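Uncharacterized protein (Legionella longbeachae NSW150, PDB 4JZA) is a phosphoinositide phosphatase that probably removes the 3-phosphate from phosphatidylinositol 3-phosphate, consistent with a part in lipid metabolism at the interface of pathogen and host. Local coordinates at residues A[489-494]-A[540-545]; A[502-507]-A[532-537]; A[560-565]-A[594-599]; A[566-571]-A[575-580]. All coordinates share one frame; numbering follows the deposited sequence.

Interaction 1: A[489-494]-A[540-545]; sequences VTAKKY and LTIGGH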
# COMPACT_ATOMS: atom_id res chain seq x y z
N VAL A 489 15.90 -2.70 35.90
CA VAL A 489 17.25 -2.71 36.35
C VAL A 489 17.99 -1.48 35.82
O VAL A 489 18.57 -0.74 36.61
CB VAL A 489 17.94 -4.03 35.99
CG1 VAL A 489 19.46 -3.91 36.13
CG2 VAL A 489 17.35 -5.14 36.86
N THR A 490 17.93 -1.24 34.52
CA THR A 490 18.61 -0.08 33.91
C THR A 490 18.11 1.25 34.47
O THR A 490 18.89 2.20 34.69
CB THR A 490 18.43 -0.04 32.39
OG1 THR A 490 18.72 -1.32 31.82
CG2 THR A 490 19.35 0.96 31.76
N ALA A 491 16.81 1.33 34.72
CA ALA A 491 16.25 2.60 35.12
C ALA A 491 16.44 2.88 36.60
O ALA A 491 16.51 4.04 36.98
CB ALA A 491 14.79 2.69 34.74
N LYS A 492 16.54 1.86 37.43
CA LYS A 492 16.86 2.10 38.85
C LYS A 492 18.19 2.80 39.05
O LYS A 492 18.30 3.70 39.90
CB LYS A 492 16.81 0.82 39.67
CG LYS A 492 15.38 0.40 39.93
CD LYS A 492 15.27 -0.74 40.94
CE LYS A 492 14.34 -1.84 40.43
NZ LYS A 492 13.42 -2.29 41.49
N LYS A 493 19.19 2.43 38.24
CA LYS A 493 20.46 3.10 38.27
C LYS A 493 20.30 4.61 38.31
O LYS A 493 21.13 5.28 38.86
CB LYS A 493 21.29 2.74 37.05
CG LYS A 493 21.79 1.29 36.96
CD LYS A 493 22.61 1.13 35.66
CE LYS A 493 23.56 -0.06 35.61
NZ LYS A 493 22.91 -1.31 35.13
N TYR A 494 19.20 5.12 37.76
CA TYR A 494 18.98 6.59 37.61
C TYR A 494 18.19 7.25 38.74
O TYR A 494 18.15 8.49 38.84
CB TYR A 494 18.24 6.88 36.27
CG TYR A 494 19.09 6.65 35.01
CD1 TYR A 494 19.34 5.36 34.53
CD2 TYR A 494 19.60 7.73 34.28
CE1 TYR A 494 20.09 5.15 33.39
CE2 TYR A 494 20.35 7.55 33.14
CZ TYR A 494 20.60 6.26 32.69
OH TYR A 494 21.38 6.09 31.54
N LEU A 540 11.35 9.28 29.13
CA LEU A 540 11.25 10.71 29.03
C LEU A 540 11.76 11.42 30.25
O LEU A 540 12.49 12.38 30.09
CB LEU A 540 9.83 11.17 28.71
CG LEU A 540 9.46 10.79 27.29
CD1 LEU A 540 7.95 10.80 27.19
CD2 LEU A 540 10.09 11.71 26.26
N THR A 541 11.42 11.01 31.46
CA THR A 541 11.87 11.79 32.59
C THR A 541 13.41 11.61 32.72
O THR A 541 14.12 12.58 33.02
CB THR A 541 11.06 11.59 33.91
OG1 THR A 541 11.62 10.55 34.71
CG2 THR A 541 9.62 11.30 33.65
N ILE A 542 13.94 10.43 32.40
CA ILE A 542 15.38 10.25 32.37
C ILE A 542 15.99 11.15 31.32
O ILE A 542 17.12 11.55 31.46
CB ILE A 542 15.78 8.79 32.11
CG1 ILE A 542 15.58 7.98 33.38
CG2 ILE A 542 17.23 8.65 31.71
CD1 ILE A 542 15.68 6.48 33.21
N GLY A 543 15.28 11.50 30.26
CA GLY A 543 15.89 12.26 29.15
C GLY A 543 16.44 11.41 28.01
O GLY A 543 17.19 11.88 27.18
N GLY A 544 16.03 10.15 27.95
CA GLY A 544 16.46 9.28 26.85
C GLY A 544 15.64 9.54 25.57
O GLY A 544 14.76 10.43 25.52
N HIS A 545 15.95 8.75 24.55
CA HIS A 545 15.30 8.86 23.26
C HIS A 545 14.07 7.95 23.20
O HIS A 545 14.17 6.74 23.38
CB HIS A 545 16.28 8.45 22.17
CG HIS A 545 15.72 8.52 20.79
ND1 HIS A 545 15.21 9.65 20.23
CD2 HIS A 545 15.61 7.58 19.84
CE1 HIS A 545 14.80 9.41 19.00
NE2 HIS A 545 15.06 8.17 18.73
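A small apolar contact, carried by Tyr494 and Ile542, joins the C-terminal part of helix 482-492 and the residues that follow it to the last turn of helix 524-542, just before that helix closes in a Schellman motif and the chain runs into strand 545-549. Gly543 is the C-prime residue of the motif: its phi of 93° would jam a side chain against the preceding carbonyl, which is why glycine belongs there. Gly543 N bonds to Leu540 O at 2.9 Å, and the turn leads on through Gly544 into the large mixed sheet. Ile542, the final helical residue, points toward the opposing segment and crosses the tyrosine side chain at about a right angle. A branched aliphatic residue suits this place because two of its arms can be used together. The longer arm carries CD1 over one face of the Tyr494 ring, 4.2 Å from its centroid and displaced toward the rim, a CH-pi contact. Ala491, one turn back, is small enough to let the isoleucine in, Ala491 CB lying 4.2 Å from Ile542 CD1. Leu501 and Leu411 also touch the tyrosine side chain, and Thr490 O lies at the ring edge in plane. The other arm, with CG2 anti to the backbone N, sits above the CD2-CE2 rim on the same face: Ile542 CG2 lies 3.6 Å from Tyr494 CE2.

Interaction 2: A[502-507]-A[532-537]; sequences QELLDQ and SSLEQL
Leu504 and Leu534 share one conformation, each with CG swung beside its own backbone N and opposite the carbonyl carbon (chi1 -66° and -71°), and from their two helices this sends the branched ends into the space between the backbones. There Leu504 CD2 meets Leu534 CD2 at 3.9 Å, methyl against methyl, the two side chains crossing obliquely. Both methyls of Leu504 reach Leu537: Leu504 CD1 lies 3.9 Å from Leu537 O, over the backbone of the opposing helix, while Leu504 CD2 approaches Leu537 CB at 4.1 Å. Leu534 CD1 turns instead to Gln507, packing on its backbone, 4.0 Å from Gln507 C, and against the start of its side chain, with Gln507 CB 4.2 Å away. Glutamine suits this border position: its CB supplies an apolar surface, while the bend at chi2 turns the amide aside to touch Val579.

No hydrogen bond spans the contact, which is antiparallel helix packing: the axes of segments 502-507 and 532-537 come within 9.9 Å, their directions 154° apart. Leucines fill such a gap well, since each forked end can touch two turns. On the exposed flank of helix 501-513, Gln502 NE2 donates to Asp506 OD1, one turn on.

Helix 482-492 covers one flank through Leu505, and Trp577 from the loop after helix 556-574 closes over Leu504 and Leu537. Glu535, on a flank, bonds Tyr508 of helix 501-513 and Gln415 of strand 412-416, which Gln536 also holds from the far side.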
# COMPACT_ATOMS: atom_id res chain seq x y z
N GLN A 502 11.21 7.83 40.69
CA GLN A 502 10.99 6.66 41.56
C GLN A 502 9.53 6.24 41.56
O GLN A 502 9.24 5.07 41.41
CB GLN A 502 11.51 6.91 43.00
CG GLN A 502 11.46 5.69 43.92
CD GLN A 502 12.30 4.51 43.42
OE1 GLN A 502 13.46 4.68 42.98
NE2 GLN A 502 11.71 3.31 43.47
N GLU A 503 8.63 7.21 41.66
CA GLU A 503 7.19 6.93 41.65
C GLU A 503 6.75 6.26 40.34
O GLU A 503 5.79 5.49 40.35
CB GLU A 503 6.34 8.17 41.96
CG GLU A 503 6.43 9.37 41.00
CD GLU A 503 5.36 10.43 41.29
OE1 GLU A 503 4.22 10.07 41.64
OE2 GLU A 503 5.65 11.65 41.13
N LEU A 504 7.43 6.55 39.22
CA LEU A 504 7.13 5.87 37.98
C LEU A 504 7.65 4.44 38.05
O LEU A 504 6.98 3.53 37.61
CB LEU A 504 7.71 6.59 36.77
CG LEU A 504 7.15 7.96 36.40
CD1 LEU A 504 8.07 8.63 35.41
CD2 LEU A 504 5.79 7.87 35.80
N LEU A 505 8.84 4.23 38.58
CA LEU A 505 9.33 2.83 38.71
C LEU A 505 8.45 1.99 39.65
O LEU A 505 8.18 0.84 39.37
CB LEU A 505 10.81 2.75 39.13
CG LEU A 505 11.79 3.55 38.28
CD1 LEU A 505 13.19 3.56 38.86
CD2 LEU A 505 11.83 2.98 36.88
N ASP A 506 7.96 2.58 40.73
CA ASP A 506 7.09 1.84 41.64
C ASP A 506 5.83 1.40 40.91
O ASP A 506 5.44 0.23 40.93
CB ASP A 506 6.71 2.68 42.88
CG ASP A 506 7.91 3.00 43.79
OD1 ASP A 506 8.84 2.17 43.85
OD2 ASP A 506 7.94 4.09 44.41
N GLN A 507 5.20 2.37 40.26
CA GLN A 507 4.01 2.13 39.46
C GLN A 507 4.21 1.06 38.39
O GLN A 507 3.40 0.16 38.26
CB GLN A 507 3.53 3.44 38.82
CG GLN A 507 2.58 4.18 39.70
CD GLN A 507 1.46 3.25 40.20
OE1 GLN A 507 1.13 3.26 41.37
NE2 GLN A 507 0.89 2.43 39.31
N SER A 532 2.88 0.41 28.54
CA SER A 532 3.58 1.07 27.43
C SER A 532 3.80 2.56 27.76
O SER A 532 4.88 3.11 27.52
CB SER A 532 2.91 0.79 26.05
OG SER A 532 1.71 1.50 25.85
N SER A 533 2.83 3.20 28.41
CA SER A 533 2.95 4.62 28.74
C SER A 533 4.02 4.84 29.78
O SER A 533 4.77 5.81 29.69
CB SER A 533 1.62 5.23 29.22
OG SER A 533 0.72 5.51 28.16
N LEU A 534 4.11 3.95 30.76
CA LEU A 534 5.09 4.14 31.87
C LEU A 534 6.53 4.00 31.35
O LEU A 534 7.34 4.86 31.60
CB LEU A 534 4.81 3.20 33.06
CG LEU A 534 3.55 3.57 33.84
CD1 LEU A 534 3.16 2.45 34.77
CD2 LEU A 534 3.67 4.87 34.63
N GLU A 535 6.79 2.98 30.53
CA GLU A 535 8.05 2.86 29.84
C GLU A 535 8.42 4.15 29.15
O GLU A 535 9.58 4.56 29.22
CB GLU A 535 8.00 1.76 28.82
CG GLU A 535 7.89 0.39 29.44
CD GLU A 535 7.70 -0.74 28.43
OE1 GLU A 535 7.71 -0.54 27.18
OE2 GLU A 535 7.53 -1.87 28.94
N GLN A 536 7.47 4.80 28.48
CA GLN A 536 7.80 6.04 27.74
C GLN A 536 8.04 7.13 28.72
O GLN A 536 8.88 7.99 28.49
CB GLN A 536 6.70 6.50 26.80
CG GLN A 536 6.40 5.55 25.67
CD GLN A 536 7.36 5.67 24.55
OE1 GLN A 536 8.20 6.57 24.54
NE2 GLN A 536 7.26 4.75 23.59
N LEU A 537 7.26 7.16 29.79
CA LEU A 537 7.40 8.23 30.77
C LEU A 537 8.73 8.08 31.51
O LEU A 537 9.40 9.06 31.80
CB LEU A 537 6.23 8.24 31.73
CG LEU A 537 4.92 8.80 31.13
CD1 LEU A 537 3.80 8.52 32.11
CD2 LEU A 537 4.90 10.29 30.75

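Interaction 3: A[560-565]-A[594-599]; sequences ELIHTD and SLVADL
Ile562 and Leu599 lie closest in backbone, CA to CA 6.1 Å, where the axes of segments 560-565 and 594-599, parts of helices 556-574 and 587-602, approach to 9.0 Å with their directions 137° apart. The side chains slide past one another in opposite directions, and each rests on the other helix close to its backbone. Ile562 uses its short branch: CG2 lies 4.0 Å from Leu599 CB and 4.1 Å from Val596 CG1, one methyl serving two residues a turn apart. Beta-branched isoleucine and valine present such methyls near the main chain and suit a close approach.

Helix 556-574 follows strand 545-549 in the alpha/beta fold, and here helix 587-602 packs against it, while Asp565 touches strand 352-359. Leu599, with CG beside its backbone N (chi1 -72°), extends CD1 to within 3.5 Å of Ile562 O and 3.6 Å of Asp565 CB. Only the methylene of the aspartate joins this packing. Its carboxylate, buried, is taken up by Arg372 of strand 365-374 in a salt bridge that would offset the cost of burying the charge. Beyond Val596, Ile630 of helix 628-637 continues the apolar layer.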
# COMPACT_ATOMS: atom_id res chain seq x y z
N GLU A 560 -1.23 4.54 22.07
CA GLU A 560 -0.25 4.79 23.10
C GLU A 560 -0.01 6.28 23.27
O GLU A 560 0.11 6.78 24.38
CB GLU A 560 1.07 4.11 22.77
CG GLU A 560 2.16 4.38 23.79
CD GLU A 560 3.09 5.52 23.41
OE1 GLU A 560 3.55 5.57 22.26
OE2 GLU A 560 3.38 6.37 24.27
N LEU A 561 0.08 6.98 22.15
CA LEU A 561 0.34 8.41 22.16
C LEU A 561 -0.78 9.19 22.82
O LEU A 561 -0.53 10.13 23.55
CB LEU A 561 0.56 8.92 20.75
CG LEU A 561 1.83 8.43 20.07
CD1 LEU A 561 1.96 9.06 18.71
CD2 LEU A 561 3.04 8.74 20.92
N ILE A 562 -2.01 8.80 22.54
CA ILE A 562 -3.16 9.42 23.17
C ILE A 562 -3.10 9.13 24.68
O ILE A 562 -3.29 10.05 25.52
CB ILE A 562 -4.44 8.83 22.55
CG1 ILE A 562 -4.76 9.53 21.22
CG2 ILE A 562 -5.62 8.94 23.48
CD1 ILE A 562 -5.64 8.68 20.35
N HIS A 563 -2.83 7.86 25.03
CA HIS A 563 -2.87 7.45 26.42
C HIS A 563 -1.77 8.17 27.18
O HIS A 563 -2.01 8.75 28.25
CB HIS A 563 -2.72 5.96 26.54
CG HIS A 563 -3.06 5.41 27.88
ND1 HIS A 563 -2.09 5.14 28.83
CD2 HIS A 563 -4.23 4.97 28.40
CE1 HIS A 563 -2.67 4.61 29.90
NE2 HIS A 563 -3.96 4.51 29.67
N THR A 564 -0.57 8.19 26.62
CA THR A 564 0.52 8.86 27.27
C THR A 564 0.24 10.35 27.29
O THR A 564 0.33 10.99 28.33
CB THR A 564 1.85 8.48 26.61
OG1 THR A 564 2.04 7.06 26.72
CG2 THR A 564 3.01 9.16 27.26
N ASP A 565 -0.16 10.95 26.19
CA ASP A 565 -0.59 12.35 26.29
C ASP A 565 -1.58 12.56 27.48
O ASP A 565 -1.45 13.49 28.26
CB ASP A 565 -1.23 12.86 24.99
CG ASP A 565 -0.20 13.19 23.90
OD1 ASP A 565 1.00 13.41 24.26
OD2 ASP A 565 -0.59 13.25 22.68
N SER A 594 -12.00 11.04 30.89
CA SER A 594 -12.43 12.23 30.17
C SER A 594 -11.34 12.78 29.23
O SER A 594 -11.61 13.17 28.09
CB SER A 594 -12.87 13.31 31.15
OG SER A 594 -13.68 14.25 30.46
N LEU A 595 -10.11 12.80 29.74
CA LEU A 595 -8.96 13.25 28.97
C LEU A 595 -8.71 12.31 27.82
O LEU A 595 -8.55 12.79 26.70
CB LEU A 595 -7.70 13.34 29.83
CG LEU A 595 -7.74 14.51 30.82
CD1 LEU A 595 -6.79 14.26 31.98
CD2 LEU A 595 -7.46 15.83 30.12
N VAL A 596 -8.68 11.00 28.06
CA VAL A 596 -8.50 10.07 26.96
C VAL A 596 -9.55 10.24 25.88
O VAL A 596 -9.23 10.33 24.68
CB VAL A 596 -8.56 8.61 27.37
CG1 VAL A 596 -8.46 7.74 26.13
CG2 VAL A 596 -7.37 8.29 28.24
N ALA A 597 -10.80 10.26 26.31
CA ALA A 597 -11.90 10.39 25.38
C ALA A 597 -11.75 11.70 24.60
O ALA A 597 -11.91 11.74 23.39
CB ALA A 597 -13.25 10.31 26.11
N ASP A 598 -11.39 12.78 25.28
CA ASP A 598 -11.20 14.07 24.59
C ASP A 598 -10.15 14.02 23.51
O ASP A 598 -10.34 14.60 22.42
CB ASP A 598 -10.78 15.18 25.57
CG ASP A 598 -11.94 15.75 26.33
OD1 ASP A 598 -13.09 15.47 25.96
OD2 ASP A 598 -11.69 16.48 27.30
N LEU A 599 -9.03 13.37 23.83
CA LEU A 599 -7.92 13.29 22.90
C LEU A 599 -8.30 12.42 21.72
O LEU A 599 -8.12 12.82 20.59
CB LEU A 599 -6.66 12.78 23.59
CG LEU A 599 -6.00 13.80 24.56
CD1 LEU A 599 -4.78 13.18 25.18
CD2 LEU A 599 -5.56 15.09 23.92

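Interaction 4: A[566-571]-A[575-580]; sequences AMILYK and GTWPVF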
# COMPACT_ATOMS: atom_id res chain seq x y z
N ALA A 566 -2.56 11.69 27.61
CA ALA A 566 -3.55 11.87 28.65
C ALA A 566 -2.94 11.81 30.05
O ALA A 566 -3.40 12.50 30.95
CB ALA A 566 -4.63 10.81 28.53
N MSE A 567 -1.93 10.96 30.27
CA MSE A 567 -1.29 10.88 31.58
C MSE A 567 -0.57 12.18 31.87
O MSE A 567 -0.63 12.72 32.98
CB MSE A 567 -0.34 9.70 31.62
CG MSE A 567 -1.16 8.41 31.68
SE MSE A 567 0.04 6.87 31.86
CE MSE A 567 0.61 7.24 33.72
N ILE A 568 0.12 12.71 30.87
CA ILE A 568 0.83 13.98 31.00
C ILE A 568 -0.20 15.09 31.29
O ILE A 568 0.01 15.88 32.19
CB ILE A 568 1.71 14.26 29.75
CG1 ILE A 568 2.86 13.26 29.72
CG2 ILE A 568 2.28 15.68 29.72
CD1 ILE A 568 3.54 13.19 28.37
N LEU A 569 -1.32 15.15 30.58
CA LEU A 569 -2.32 16.16 30.87
C LEU A 569 -2.93 16.02 32.26
O LEU A 569 -3.24 17.01 32.93
CB LEU A 569 -3.44 16.15 29.83
CG LEU A 569 -2.91 16.56 28.46
CD1 LEU A 569 -4.00 16.42 27.43
CD2 LEU A 569 -2.34 17.98 28.45
N TYR A 570 -3.11 14.78 32.70
CA TYR A 570 -3.64 14.49 34.03
C TYR A 570 -2.68 15.01 35.13
O TYR A 570 -3.07 15.78 36.02
CB TYR A 570 -3.91 12.97 34.15
CG TYR A 570 -4.58 12.53 35.41
CD1 TYR A 570 -3.88 12.46 36.62
CD2 TYR A 570 -5.94 12.19 35.43
CE1 TYR A 570 -4.51 12.08 37.78
CE2 TYR A 570 -6.57 11.83 36.62
CZ TYR A 570 -5.85 11.78 37.78
OH TYR A 570 -6.44 11.40 38.94
N LYS A 571 -1.41 14.63 35.05
CA LYS A 571 -0.43 15.11 36.01
C LYS A 571 -0.42 16.64 36.06
O LYS A 571 -0.31 17.24 37.12
CB LYS A 571 0.97 14.62 35.61
CG LYS A 571 2.09 15.09 36.53
CD LYS A 571 2.67 13.95 37.35
CE LYS A 571 3.32 14.46 38.63
NZ LYS A 571 4.28 15.53 38.26
N GLY A 575 -1.87 17.23 39.61
CA GLY A 575 -0.69 17.18 40.43
C GLY A 575 -0.08 15.81 40.63
O GLY A 575 1.01 15.70 41.18
N THR A 576 -0.73 14.73 40.21
CA THR A 576 -0.05 13.44 40.26
C THR A 576 -0.44 12.58 39.04
O THR A 576 -1.42 12.87 38.35
CB THR A 576 -0.31 12.72 41.60
OG1 THR A 576 -1.12 11.59 41.39
CG2 THR A 576 -1.04 13.64 42.65
N TRP A 577 0.37 11.56 38.75
CA TRP A 577 0.09 10.62 37.67
C TRP A 577 -1.19 9.92 38.00
O TRP A 577 -1.40 9.65 39.15
CB TRP A 577 1.19 9.56 37.56
CG TRP A 577 2.51 10.14 37.16
CD1 TRP A 577 3.65 10.16 37.89
CD2 TRP A 577 2.81 10.82 35.93
NE1 TRP A 577 4.65 10.80 37.19
CE2 TRP A 577 4.15 11.21 35.98
CE3 TRP A 577 2.07 11.13 34.79
CZ2 TRP A 577 4.77 11.87 34.96
CZ3 TRP A 577 2.69 11.78 33.77
CH2 TRP A 577 4.02 12.15 33.85
N PRO A 578 -2.05 9.61 37.00
CA PRO A 578 -3.16 8.70 37.24
C PRO A 578 -2.58 7.30 37.32
O PRO A 578 -1.46 7.09 36.88
CB PRO A 578 -4.01 8.86 36.00
CG PRO A 578 -3.03 9.11 34.91
CD PRO A 578 -1.93 9.92 35.55
N VAL A 579 -3.33 6.34 37.85
CA VAL A 579 -2.78 4.99 38.06
C VAL A 579 -3.70 3.91 37.60
O VAL A 579 -4.92 4.09 37.55
CB VAL A 579 -2.39 4.72 39.55
CG1 VAL A 579 -1.25 5.67 39.98
CG2 VAL A 579 -3.61 4.86 40.47
N PHE A 580 -3.10 2.79 37.21
CA PHE A 580 -3.86 1.66 36.75
C PHE A 580 -4.93 1.18 37.71
O PHE A 580 -6.05 0.89 37.31
CB PHE A 580 -2.92 0.49 36.45
CG PHE A 580 -3.63 -0.74 35.93
CD1 PHE A 580 -4.56 -0.63 34.88
CD2 PHE A 580 -3.39 -1.99 36.51
CE1 PHE A 580 -5.21 -1.75 34.42
CE2 PHE A 580 -4.02 -3.11 36.05
CZ PHE A 580 -4.94 -2.99 35.00
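Lys571 and Gly575 share the one hydrogen bond across this contact: Gly575 N donates to Lys571 O at 2.9 Å, a last helical-type link as helix 556-574 ends. Gly575 has a phi of 92°, a value that favours glycine, and it turns the chain back along the helix. A weaker polar touch follows, a CA-H...O contact of 3.4 Å from Lys571 CA to Thr576 O. Thr576 OG1 in turn bonds to Trp577 O within the returning loop.

Rings carry much of the rest. Tyr570 leaves the helix with CG opposite its backbone N (chi1 -174°), which lays one ring face under Pro578; Pro578 CB stands over the centre, 3.6 Å from the centroid, in a CH-pi contact. Proline suits this seat, being a compact ring whose CH2 groups can lie on an aromatic face. On the other flank Lys571 folds across Trp577, with Lys571 CD over its five-membered ring, 3.5 Å from that ring's centroid, again a CH-pi contact. The ammonium of Lys571 lies farther off, weakly attracted at most. The rim of the indole lies on the helix backbone, with Ile568 N near the ring plane.

Apolar packing fills in between. Met567, present as selenomethionine, sets CG 3.8 Å from Pro578 CG and CB 4.2 Å from Trp577 CE3, and Ile568 CG1 lies 4.3 Å from Trp577 CZ3.

From the loop, Trp577 and Val579 reach helix 501-513; from the helix, Met567 and Ile568 pack on helix 524-542 and Tyr570 on Asn588 of helix 587-602.

Along the chain, interaction 2 is nested within the loop closed by interaction 1, and interaction 4 within that closed by interaction 3; the second pair follows the first. Interactions 1 and 2 share helix 524-542, their centres about 10 Å apart; interactions 3 and 4 share helix 556-574 at the same spacing. Strand 545-549 of the mixed sheet separates these two helices in sequence. The pairs meet directly: Ser533 probably bonds to Thr564 and His563, linking interactions 2 and 3, and Trp577 joins interaction 4 to interaction 2. Interactions 1 and 3, about 23 Å apart by centres, do not touch. Together they tie five helices, from 482-492 to 587-602, and the loop after helix 556-574 into one packed group beside the sheet.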